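Local coordinates for Exo beta-1,2-glucooligosaccharide sophorohydrolase (non-reducing end) (Parabacteroides distasonis ATCC 8503, PDB 5Z06), which hydrolyses linear beta-1,2-glucan and beta-1,2-glucooligosaccharides of four or more units, releasing sophorose from the non-reducing end as an exo-type enzyme, at residues Y20-A25 and Q71-R76; N13-G18 and N657-L662; Y6-F11 and N151-A156. One frame throughout, in Å; residues are numbered along the deposited sequence.

In the fold
Along the chain the first segments come in the order 6-11, 13-18 and 20-25, one shortly after another, and each meets a different partner. Contacts 1 and 3, with centres about 11 Å apart, both reach the five-stranded antiparallel sheet that holds strands 23-28, 65-71 and 155-161; Tyr72 N probably hydrogen-bonds to Ala156 O. Contact 2, its centre about 10 Å from that of contact 1 and 18 Å from that of contact 3, joins segments 639 positions apart and ties this N-terminal beta region to strand 658-659 in the glycoamylase-like part. Contacts 1 and 2 adjoin the C-terminal part, through Tyr22 OH with Trp658 and through 657-662, while contact 3 lies between sheets of the N-terminal region.

Contact 1. Residues Y20-A25 and Q71-R76; sequences YFYSQA and QYCPVR
Tyr22 OH, at the tip of a ring packed against Cys73, is gripped by Trp658 NE1 and by the backbone oxygen of Ala594, both from the C-terminal part of the chain. The ring itself is sandwiched. Cys73 CB sits over the centre of one face, 3.6 Å from the Tyr22 ring centroid, and Phe21 CD2 lies over the centre of the opposite face. Cys73 SG, anti to its backbone N (chi1 166°), is carried toward the hydroxyl end and approaches obliquely, coming within 3.2 Å of Tyr22 CE2. At the other end of the residue, Gln71 N donates to Tyr22 O (2.8 Å), reaching it from above the carbonyl plane, 40° out of it.

Two waters bridge the segments. One donates to Gln71 O at 2.6 Å and accepts from Tyr20 OH at 2.5 Å; the other gives its two hydrogens to Phe21 O and Gln71 OE1. NE2 of Gln71 bonds to Glu69 OE1 while its own OE1 takes the water, so the Gln71 amide is held at both ends. Ser23 OG donates to Tyr20 O within the segment and has Leu40 N as its second partner. Tyr22 is the centre of an inverse gamma turn leading into strand 23-28, which lies beside strand 65-71 at the edge of the antiparallel sheet, and its ring makes a Cys sulfur-aromatic contact.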
loop_
_atom_site.group_PDB
_atom_site.type_symbol
_atom_site.label_atom_id
_atom_site.label_comp_id
_atom_site.label_asym_id
_atom_site.label_seq_id
_atom_site.Cartn_x
_atom_site.Cartn_y
_atom_site.Cartn_z
ATOM N N TYR A 20 -19.905 -3.261 2.900
ATOM C CA TYR A 20 -18.676 -3.985 2.694
ATOM C C TYR A 20 -18.445 -4.203 1.207
ATOM O O TYR A 20 -19.210 -4.893 0.516
ATOM C CB TYR A 20 -18.672 -5.319 3.438
ATOM C CG TYR A 20 -17.313 -5.974 3.363
ATOM C CD1 TYR A 20 -16.174 -5.285 3.793
ATOM C CD2 TYR A 20 -17.142 -7.248 2.813
ATOM C CE1 TYR A 20 -14.915 -5.851 3.697
ATOM C CE2 TYR A 20 -15.876 -7.820 2.739
ATOM C CZ TYR A 20 -14.767 -7.100 3.178
ATOM O OH TYR A 20 -13.491 -7.588 3.107
ATOM N N PHE A 21 -17.373 -3.602 0.724
ATOM C CA PHE A 21 -17.134 -3.543 -0.673
ATOM C C PHE A 21 -17.090 -4.939 -1.244
ATOM O O PHE A 21 -17.720 -5.199 -2.245
ATOM C CB PHE A 21 -15.836 -2.783 -1.016
ATOM C CG PHE A 21 -15.537 -2.846 -2.464
ATOM C CD1 PHE A 21 -16.104 -1.943 -3.325
ATOM C CD2 PHE A 21 -14.789 -3.880 -2.975
ATOM C CE1 PHE A 21 -15.894 -2.035 -4.685
ATOM C CE2 PHE A 21 -14.581 -3.987 -4.338
ATOM C CZ PHE A 21 -15.126 -3.058 -5.194
ATOM N N TYR A 22 -16.378 -5.829 -0.573
ATOM C CA TYR A 22 -16.156 -7.186 -1.069
ATOM C C TYR A 22 -17.276 -8.123 -0.653
ATOM O O TYR A 22 -17.039 -9.164 -0.048
ATOM C CB TYR A 22 -14.839 -7.705 -0.535
ATOM C CG TYR A 22 -13.663 -6.944 -1.065
ATOM C CD1 TYR A 22 -13.202 -7.160 -2.354
ATOM C CD2 TYR A 22 -13.019 -6.001 -0.286
ATOM C CE1 TYR A 22 -12.111 -6.462 -2.847
ATOM C CE2 TYR A 22 -11.942 -5.299 -0.778
ATOM C CZ TYR A 22 -11.484 -5.546 -2.039
ATOM O OH TYR A 22 -10.412 -4.834 -2.469
ATOM N N SER A 23 -18.495 -7.730 -0.971
ATOM C CA SER A 23 -19.642 -8.564 -0.759
ATOM C C SER A 23 -20.662 -8.230 -1.807
ATOM O O SER A 23 -20.602 -7.198 -2.478
ATOM C CB SER A 23 -20.245 -8.352 0.622
ATOM O OG SER A 23 -20.723 -7.039 0.756
ATOM N N GLN A 24 -21.605 -9.127 -1.941
ATOM C CA GLN A 24 -22.703 -8.924 -2.835
ATOM C C GLN A 24 -23.933 -9.331 -2.042
ATOM O O GLN A 24 -23.871 -10.212 -1.185
ATOM C CB GLN A 24 -22.505 -9.746 -4.098
ATOM C CG GLN A 24 -23.554 -9.516 -5.177
ATOM C CD GLN A 24 -23.331 -10.372 -6.428
ATOM O OE1 GLN A 24 -22.472 -11.271 -6.456
ATOM N NE2 GLN A 24 -24.115 -10.095 -7.470
ATOM N N ALA A 25 -25.034 -8.652 -2.297
ATOM C CA ALA A 25 -26.311 -9.051 -1.745
ATOM C C ALA A 25 -27.375 -8.604 -2.723
ATOM O O ALA A 25 -27.412 -7.450 -3.139
ATOM C CB ALA A 25 -26.525 -8.466 -0.367
ATOM N N GLN A 71 -16.735 -11.875 -0.533
ATOM C CA GLN A 71 -15.649 -12.083 -1.476
ATOM C C GLN A 71 -14.288 -11.956 -0.813
ATOM O O GLN A 71 -14.028 -11.018 -0.028
ATOM C CB GLN A 71 -15.754 -11.097 -2.608
ATOM C CG GLN A 71 -17.017 -11.245 -3.430
ATOM C CD GLN A 71 -17.379 -9.990 -4.194
ATOM O OE1 GLN A 71 -16.719 -8.968 -4.071
ATOM N NE2 GLN A 71 -18.440 -10.062 -4.982
ATOM N N TYR A 72 -13.418 -12.911 -1.137
ATOM C CA TYR A 72 -12.025 -12.822 -0.730
ATOM C C TYR A 72 -11.456 -11.568 -1.371
ATOM O O TYR A 72 -11.666 -11.355 -2.546
ATOM C CB TYR A 72 -11.198 -14.037 -1.189
ATOM C CG TYR A 72 -9.721 -13.830 -0.941
ATOM C CD1 TYR A 72 -9.203 -13.876 0.349
ATOM C CD2 TYR A 72 -8.854 -13.560 -1.988
ATOM C CE1 TYR A 72 -7.866 -13.680 0.588
ATOM C CE2 TYR A 72 -7.501 -13.356 -1.763
ATOM C CZ TYR A 72 -7.009 -13.411 -0.476
ATOM O OH TYR A 72 -5.658 -13.187 -0.264
ATOM N N CYS A 73 -10.765 -10.766 -0.573
ATOM C CA CYS A 73 -10.178 -9.482 -1.022
ATOM C C CYS A 73 -8.734 -9.751 -1.386
ATOM O O CYS A 73 -7.939 -9.981 -0.493
ATOM C CB CYS A 73 -10.257 -8.437 0.121
ATOM S SG CYS A 73 -9.234 -6.952 -0.117
ATOM N N PRO A 74 -8.398 -9.815 -2.687
ATOM C CA PRO A 74 -6.991 -10.071 -3.024
ATOM C C PRO A 74 -6.101 -8.939 -2.580
ATOM O O PRO A 74 -6.492 -7.773 -2.626
ATOM C CB PRO A 74 -6.992 -10.183 -4.550
ATOM C CG PRO A 74 -8.240 -9.485 -4.963
ATOM C CD PRO A 74 -9.230 -9.839 -3.891
ATOM N N VAL A 75 -4.929 -9.291 -2.088
ATOM C CA VAL A 75 -4.006 -8.294 -1.609
ATOM C C VAL A 75 -2.669 -8.652 -2.216
ATOM O O VAL A 75 -2.226 -9.814 -2.128
ATOM C CB VAL A 75 -3.929 -8.295 -0.081
ATOM C CG1 VAL A 75 -2.950 -7.238 0.397
ATOM C CG2 VAL A 75 -5.301 -8.054 0.531
ATOM N N ARG A 76 -2.032 -7.651 -2.822
ATOM C CA ARG A 76 -0.724 -7.807 -3.439
ATOM C C ARG A 76 0.198 -8.585 -2.507
ATOM O O ARG A 76 0.299 -8.280 -1.305
ATOM C CB ARG A 76 -0.138 -6.432 -3.750
ATOM C CG ARG A 76 1.281 -6.433 -4.294
ATOM C CD ARG A 76 1.766 -5.010 -4.472
ATOM N NE ARG A 76 1.006 -4.358 -5.519
ATOM C CZ ARG A 76 1.386 -4.196 -6.787
ATOM N NH1 ARG A 76 2.585 -4.585 -7.236
ATOM N NH2 ARG A 76 0.552 -3.604 -7.619
HETATM O O HOH W 1 -13.072 -9.740 1.995
HETATM O O HOH W 2 -17.340 -6.477 -4.582
#

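Contact 2. Residues N13-G18 and N657-L662; sequences NSLMKG and NWVSPL. With CA (calcium ion), chain C; GOL (glycerol), chain E.
Asn657 and Lys17 supply the direct polar link: Asn657 ND2 donates to Lys17 O at 2.8 Å, nearly along the C=O axis, with the oxygen close to the amide plane. Asp19 OD1 takes a second bond from the same ND2, so the amide is held against rotation. Within 13-18, Ser14 OG donates to Met16 O at 2.6 Å, in the plane of the carbonyl, at one of its lone pairs, a bond within the loop that satisfies the Ser14 hydroxyl.

The apolar contacts centre on Val659. Its CG1 presses on Leu15 CB at 3.3 Å, closer than two carbons normally pack, and also meets Met16 SD at 3.7 Å. The Met16 chain bends at chi2 (-58°), which sets SD against the valine, the two chains crossing at a slant. Met16 CE ends 3.4 Å from Asn657 OD1, the methionine and asparagine chains running past one another in opposite senses. Leu15 CD1 reaches on to Ser660 O.

A glycerol, probably from the crystallisation liquor, bridges the segments: Leu15 N donates to its O3 at 3.0 Å in a nearly straight bond (171°), and its O2 donates to Val659 O. At the far end of 13-18, away from 657-662, Asn13 OD1 binds the calcium ion at 2.5 Å, in a site completed by Glu12, Thr49, Asn52 and Asp175.

Phe641 of helix 639-642 touches both Met16 and Val659, and strand 658-659, entered through a G1 beta bulge at Asn657 and Trp658, forms one edge of the three-stranded antiparallel sheet with 652-653 and 610-611.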
loop_
_atom_site.group_PDB
_atom_site.type_symbol
_atom_site.label_atom_id
_atom_site.label_comp_id
_atom_site.label_asym_id
_atom_site.label_seq_id
_atom_site.Cartn_x
_atom_site.Cartn_y
_atom_site.Cartn_z
ATOM N N ASN A 13 -12.833 -7.741 9.237
ATOM C CA ASN A 13 -13.370 -6.417 9.571
ATOM C C ASN A 13 -13.448 -5.601 8.304
ATOM O O ASN A 13 -12.618 -5.744 7.421
ATOM C CB ASN A 13 -12.451 -5.694 10.575
ATOM C CG ASN A 13 -12.682 -6.134 12.008
ATOM O OD1 ASN A 13 -13.820 -6.237 12.451
ATOM N ND2 ASN A 13 -11.607 -6.380 12.748
ATOM N N SER A 14 -14.459 -4.761 8.212
ATOM C CA SER A 14 -14.560 -3.785 7.137
ATOM C C SER A 14 -13.826 -2.556 7.610
ATOM O O SER A 14 -14.126 -2.044 8.697
ATOM C CB SER A 14 -16.007 -3.446 6.854
ATOM O OG SER A 14 -16.108 -2.611 5.737
ATOM N N LEU A 15 -12.845 -2.106 6.830
ATOM C CA LEU A 15 -12.170 -0.842 7.109
ATOM C C LEU A 15 -13.073 0.346 6.849
ATOM O O LEU A 15 -12.835 1.419 7.378
ATOM C CB LEU A 15 -10.870 -0.720 6.300
ATOM C CG LEU A 15 -9.815 -1.795 6.609
ATOM C CD1 LEU A 15 -8.577 -1.646 5.739
ATOM C CD2 LEU A 15 -9.431 -1.739 8.086
ATOM N N MET A 16 -14.111 0.155 6.045
ATOM C CA MET A 16 -15.137 1.179 5.856
ATOM C C MET A 16 -16.385 0.855 6.666
ATOM O O MET A 16 -16.713 -0.300 6.873
ATOM C CB MET A 16 -15.491 1.315 4.367
ATOM C CG MET A 16 -14.344 1.779 3.493
ATOM S SD MET A 16 -13.653 3.366 4.003
ATOM C CE MET A 16 -14.312 4.486 2.777
ATOM N N LYS A 17 -17.083 1.894 7.113
ATOM C CA LYS A 17 -18.370 1.729 7.750
ATOM C C LYS A 17 -19.415 1.518 6.697
ATOM O O LYS A 17 -19.147 1.640 5.502
ATOM C CB LYS A 17 -18.735 2.957 8.583
ATOM C CG LYS A 17 -17.853 3.099 9.800
ATOM C CD LYS A 17 -17.969 4.468 10.440
ATOM C CE LYS A 17 -16.778 4.717 11.365
ATOM N NZ LYS A 17 -16.685 6.158 11.732
ATOM N N GLY A 18 -20.604 1.168 7.178
ATOM C CA GLY A 18 -21.827 1.188 6.400
ATOM C C GLY A 18 -22.068 -0.087 5.641
ATOM O O GLY A 18 -23.021 -0.773 5.890
ATOM N N ASN A 657 -17.181 3.110 -1.646
ATOM C CA ASN A 657 -16.993 2.802 -0.222
ATOM C C ASN A 657 -15.936 1.705 0.006
ATOM O O ASN A 657 -16.191 0.642 0.580
ATOM C CB ASN A 657 -18.303 2.443 0.477
ATOM C CG ASN A 657 -18.171 2.549 1.974
ATOM O OD1 ASN A 657 -17.534 3.458 2.442
ATOM N ND2 ASN A 657 -18.698 1.593 2.713
ATOM N N TRP A 658 -14.737 2.026 -0.464
ATOM C CA TRP A 658 -13.585 1.152 -0.441
ATOM C C TRP A 658 -12.374 1.917 0.112
ATOM O O TRP A 658 -12.184 3.094 -0.153
ATOM C CB TRP A 658 -13.304 0.673 -1.862
ATOM C CG TRP A 658 -12.106 -0.185 -1.978
ATOM C CD1 TRP A 658 -12.039 -1.536 -1.838
ATOM C CD2 TRP A 658 -10.781 0.258 -2.242
ATOM N NE1 TRP A 658 -10.749 -1.970 -2.014
ATOM C CE2 TRP A 658 -9.957 -0.887 -2.271
ATOM C CE3 TRP A 658 -10.212 1.510 -2.470
ATOM C CZ2 TRP A 658 -8.601 -0.815 -2.514
ATOM C CZ3 TRP A 658 -8.874 1.583 -2.708
ATOM C CH2 TRP A 658 -8.076 0.423 -2.731
ATOM N N VAL A 659 -11.562 1.227 0.883
ATOM C CA VAL A 659 -10.235 1.698 1.233
ATOM C C VAL A 659 -9.272 0.536 1.098
ATOM O O VAL A 659 -9.615 -0.617 1.305
ATOM C CB VAL A 659 -10.199 2.343 2.639
ATOM C CG1 VAL A 659 -10.530 1.330 3.720
ATOM C CG2 VAL A 659 -8.834 2.991 2.910
ATOM N N SER A 660 -8.059 0.857 0.717
ATOM C CA SER A 660 -7.052 -0.134 0.497
ATOM C C SER A 660 -6.759 -0.884 1.777
ATOM O O SER A 660 -6.686 -0.276 2.849
ATOM C CB SER A 660 -5.778 0.536 0.018
ATOM O OG SER A 660 -4.797 -0.420 -0.154
ATOM N N PRO A 661 -6.575 -2.219 1.675
ATOM C CA PRO A 661 -6.157 -2.985 2.859
ATOM C C PRO A 661 -4.662 -2.935 3.135
ATOM O O PRO A 661 -4.210 -3.615 4.033
ATOM C CB PRO A 661 -6.578 -4.412 2.507
ATOM C CG PRO A 661 -6.518 -4.462 1.007
ATOM C CD PRO A 661 -6.712 -3.069 0.481
ATOM N N LEU A 662 -3.893 -2.128 2.400
ATOM C CA LEU A 662 -2.443 -2.173 2.495
ATOM C C LEU A 662 -1.815 -0.798 2.592
ATOM O O LEU A 662 -2.441 0.235 2.301
ATOM C CB LEU A 662 -1.833 -2.963 1.303
ATOM C CG LEU A 662 -2.209 -2.631 -0.142
ATOM C CD1 LEU A 662 -1.606 -1.322 -0.617
ATOM C CD2 LEU A 662 -1.703 -3.729 -1.052
HETATM CA CA CA C . -14.839 -8.420 12.914
HETATM C C1 GOL E . -12.386 -1.939 1.747
HETATM O O1 GOL E . -13.743 -1.796 2.178
HETATM C C2 GOL E . -11.667 -3.248 2.091
HETATM O O2 GOL E . -10.415 -3.262 1.403
HETATM C C3 GOL E . -11.239 -3.364 3.549
HETATM O O3 GOL E . -12.328 -3.727 4.397
#

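Contact 3. Residues Y6-F11 and N151-A156; sequences YDYVFF and NIKKLA
Tyr8 lies against Ile152 and points its hydroxyl at the backbone of Leu155, the tyrosine and isoleucine side chains extending in opposed directions as they pass. Its CB touches Ile152 CD1 at 3.4 Å. CG is anti to the backbone N (chi1 -169°). Ile152 CG1 stands over one face of the ring, offset toward the rim and nearest Tyr8 CD1 at 3.6 Å. Farther out, CE1 approaches Ile152 O and CE2 comes to 3.2 Å from Leu155 O. At the tip, Tyr8 OH donates to Leu155 O (2.6 Å) from above the carbonyl plane, 47° out of it, and accepts a hydrogen from a water that also donates to Lys153 O. A phenylalanine in place of Tyr8 would probably leave Leu155 O without this donor and the water without its tyrosine anchor.

Phe10 joins in with a ring edge: its CE1 lies 3.5 Å from Leu155 O, so this oxygen is approached by two aromatic residues. Beyond the segments, Tyr72 stacks on the Tyr8 ring and Phe81 meets it edge-to-face.

The turn that receives the hydroxyl is closed by Lys154 N to Asn151 O and Leu155 N to Ile152 O, and Leu155 is the centre of an inverse gamma turn. Tyr8 and Ile152 lie just ahead of strands 9-11 and 155-161, which belong to two different antiparallel sheets; with Phe10 and Leu155 they pack much as in the core between the layers of a beta sandwich.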
loop_
_atom_site.group_PDB
_atom_site.type_symbol
_atom_site.label_atom_id
_atom_site.label_comp_id
_atom_site.label_asym_id
_atom_site.label_seq_id
_atom_site.Cartn_x
_atom_site.Cartn_y
_atom_site.Cartn_z
ATOM N N TYR A 6 -0.316 -16.606 5.424
ATOM C CA TYR A 6 -1.560 -15.955 5.822
ATOM C C TYR A 6 -2.675 -16.983 6.057
ATOM O O TYR A 6 -2.626 -18.126 5.582
ATOM C CB TYR A 6 -2.004 -14.976 4.749
ATOM C CG TYR A 6 -1.143 -13.743 4.693
ATOM C CD1 TYR A 6 -1.313 -12.723 5.617
ATOM C CD2 TYR A 6 -0.164 -13.593 3.714
ATOM C CE1 TYR A 6 -0.541 -11.583 5.568
ATOM C CE2 TYR A 6 0.609 -12.448 3.647
ATOM C CZ TYR A 6 0.420 -11.448 4.585
ATOM O OH TYR A 6 1.192 -10.322 4.551
ATOM N N ASP A 7 -3.676 -16.572 6.807
ATOM C CA ASP A 7 -4.958 -17.231 6.713
ATOM C C ASP A 7 -5.679 -16.618 5.521
ATOM O O ASP A 7 -5.606 -15.403 5.302
ATOM C CB ASP A 7 -5.732 -17.039 7.992
ATOM C CG ASP A 7 -4.998 -17.574 9.178
ATOM O OD1 ASP A 7 -4.435 -18.690 9.077
ATOM O OD2 ASP A 7 -4.993 -16.873 10.203
ATOM N N TYR A 8 -6.339 -17.467 4.743
ATOM C CA TYR A 8 -7.174 -17.019 3.635
ATOM C C TYR A 8 -8.536 -16.602 4.194
ATOM O O TYR A 8 -9.435 -17.433 4.451
ATOM C CB TYR A 8 -7.292 -18.129 2.639
ATOM C CG TYR A 8 -7.897 -17.741 1.336
ATOM C CD1 TYR A 8 -7.098 -17.329 0.280
ATOM C CD2 TYR A 8 -9.266 -17.841 1.124
ATOM C CE1 TYR A 8 -7.650 -17.019 -0.941
ATOM C CE2 TYR A 8 -9.821 -17.517 -0.099
ATOM C CZ TYR A 8 -9.011 -17.106 -1.121
ATOM O OH TYR A 8 -9.554 -16.795 -2.337
ATOM N N VAL A 9 -8.658 -15.295 4.405
ATOM C CA VAL A 9 -9.776 -14.692 5.119
ATOM C C VAL A 9 -10.747 -14.088 4.118
ATOM O O VAL A 9 -10.335 -13.354 3.245
ATOM C CB VAL A 9 -9.255 -13.601 6.078
ATOM C CG1 VAL A 9 -10.386 -12.837 6.757
ATOM C CG2 VAL A 9 -8.350 -14.226 7.124
ATOM N N PHE A 10 -12.032 -14.389 4.262
ATOM C CA PHE A 10 -13.076 -13.736 3.485
ATOM C C PHE A 10 -13.568 -12.470 4.171
ATOM O O PHE A 10 -13.941 -11.511 3.515
ATOM C CB PHE A 10 -14.245 -14.680 3.274
ATOM C CG PHE A 10 -13.898 -15.859 2.447
ATOM C CD1 PHE A 10 -13.895 -15.765 1.069
ATOM C CD2 PHE A 10 -13.548 -17.068 3.045
ATOM C CE1 PHE A 10 -13.560 -16.856 0.286
ATOM C CE2 PHE A 10 -13.222 -18.171 2.263
ATOM C CZ PHE A 10 -13.232 -18.067 0.886
ATOM N N PHE A 11 -13.623 -12.491 5.497
ATOM C CA PHE A 11 -13.954 -11.301 6.236
ATOM C C PHE A 11 -13.426 -11.372 7.645
ATOM O O PHE A 11 -13.660 -12.354 8.345
ATOM C CB PHE A 11 -15.461 -11.128 6.290
ATOM C CG PHE A 11 -15.876 -9.893 7.000
ATOM C CD1 PHE A 11 -15.911 -8.689 6.326
ATOM C CD2 PHE A 11 -16.204 -9.923 8.343
ATOM C CE1 PHE A 11 -16.276 -7.536 6.970
ATOM C CE2 PHE A 11 -16.569 -8.760 8.999
ATOM C CZ PHE A 11 -16.608 -7.566 8.314
ATOM N N ASN A 151 -4.135 -23.507 -5.558
ATOM C CA ASN A 151 -5.573 -23.455 -5.910
ATOM C C ASN A 151 -6.495 -22.650 -4.976
ATOM O O ASN A 151 -7.664 -22.464 -5.308
ATOM C CB ASN A 151 -6.130 -24.888 -6.087
ATOM C CG ASN A 151 -6.035 -25.718 -4.825
ATOM O OD1 ASN A 151 -6.022 -25.191 -3.717
ATOM N ND2 ASN A 151 -5.968 -27.030 -4.988
ATOM N N ILE A 152 -5.984 -22.192 -3.830
ATOM C CA ILE A 152 -6.815 -21.534 -2.810
ATOM C C ILE A 152 -7.511 -20.266 -3.329
ATOM O O ILE A 152 -8.660 -19.992 -2.980
ATOM C CB ILE A 152 -5.997 -21.238 -1.526
ATOM C CG1 ILE A 152 -6.921 -20.881 -0.367
ATOM C CG2 ILE A 152 -4.937 -20.161 -1.778
ATOM C CD1 ILE A 152 -6.224 -20.884 0.977
ATOM N N LYS A 153 -6.837 -19.538 -4.205
ATOM C CA LYS A 153 -7.391 -18.334 -4.804
ATOM C C LYS A 153 -8.548 -18.567 -5.747
ATOM O O LYS A 153 -9.220 -17.607 -6.127
ATOM C CB LYS A 153 -6.302 -17.552 -5.530
ATOM C CG LYS A 153 -5.317 -16.996 -4.540
ATOM C CD LYS A 153 -4.394 -15.991 -5.170
ATOM C CE LYS A 153 -3.416 -15.535 -4.112
ATOM N NZ LYS A 153 -2.468 -14.616 -4.751
ATOM N N LYS A 154 -8.783 -19.821 -6.129
ATOM C CA LYS A 154 -10.030 -20.174 -6.817
ATOM C C LYS A 154 -11.261 -20.186 -5.887
ATOM O O LYS A 154 -12.395 -20.264 -6.365
ATOM C CB LYS A 154 -9.855 -21.492 -7.573
ATOM C CG LYS A 154 -8.983 -21.297 -8.808
ATOM C CD LYS A 154 -8.545 -22.594 -9.449
ATOM C CE LYS A 154 -7.995 -22.307 -10.845
ATOM N NZ LYS A 154 -7.162 -23.425 -11.356
ATOM N N LEU A 155 -11.036 -20.132 -4.579
ATOM C CA LEU A 155 -12.119 -20.021 -3.613
ATOM C C LEU A 155 -12.403 -18.530 -3.469
ATOM O O LEU A 155 -11.875 -17.852 -2.571
ATOM C CB LEU A 155 -11.721 -20.678 -2.285
ATOM C CG LEU A 155 -11.219 -22.146 -2.385
ATOM C CD1 LEU A 155 -10.967 -22.702 -0.994
ATOM C CD2 LEU A 155 -12.177 -23.059 -3.154
ATOM N N ALA A 156 -13.204 -18.028 -4.402
ATOM C CA ALA A 156 -13.403 -16.586 -4.572
ATOM C C ALA A 156 -14.314 -16.002 -3.498
ATOM O O ALA A 156 -14.081 -14.888 -3.039
ATOM C CB ALA A 156 -13.951 -16.266 -5.954
HETATM O O HOH W 3 -9.257 -15.427 -4.518
#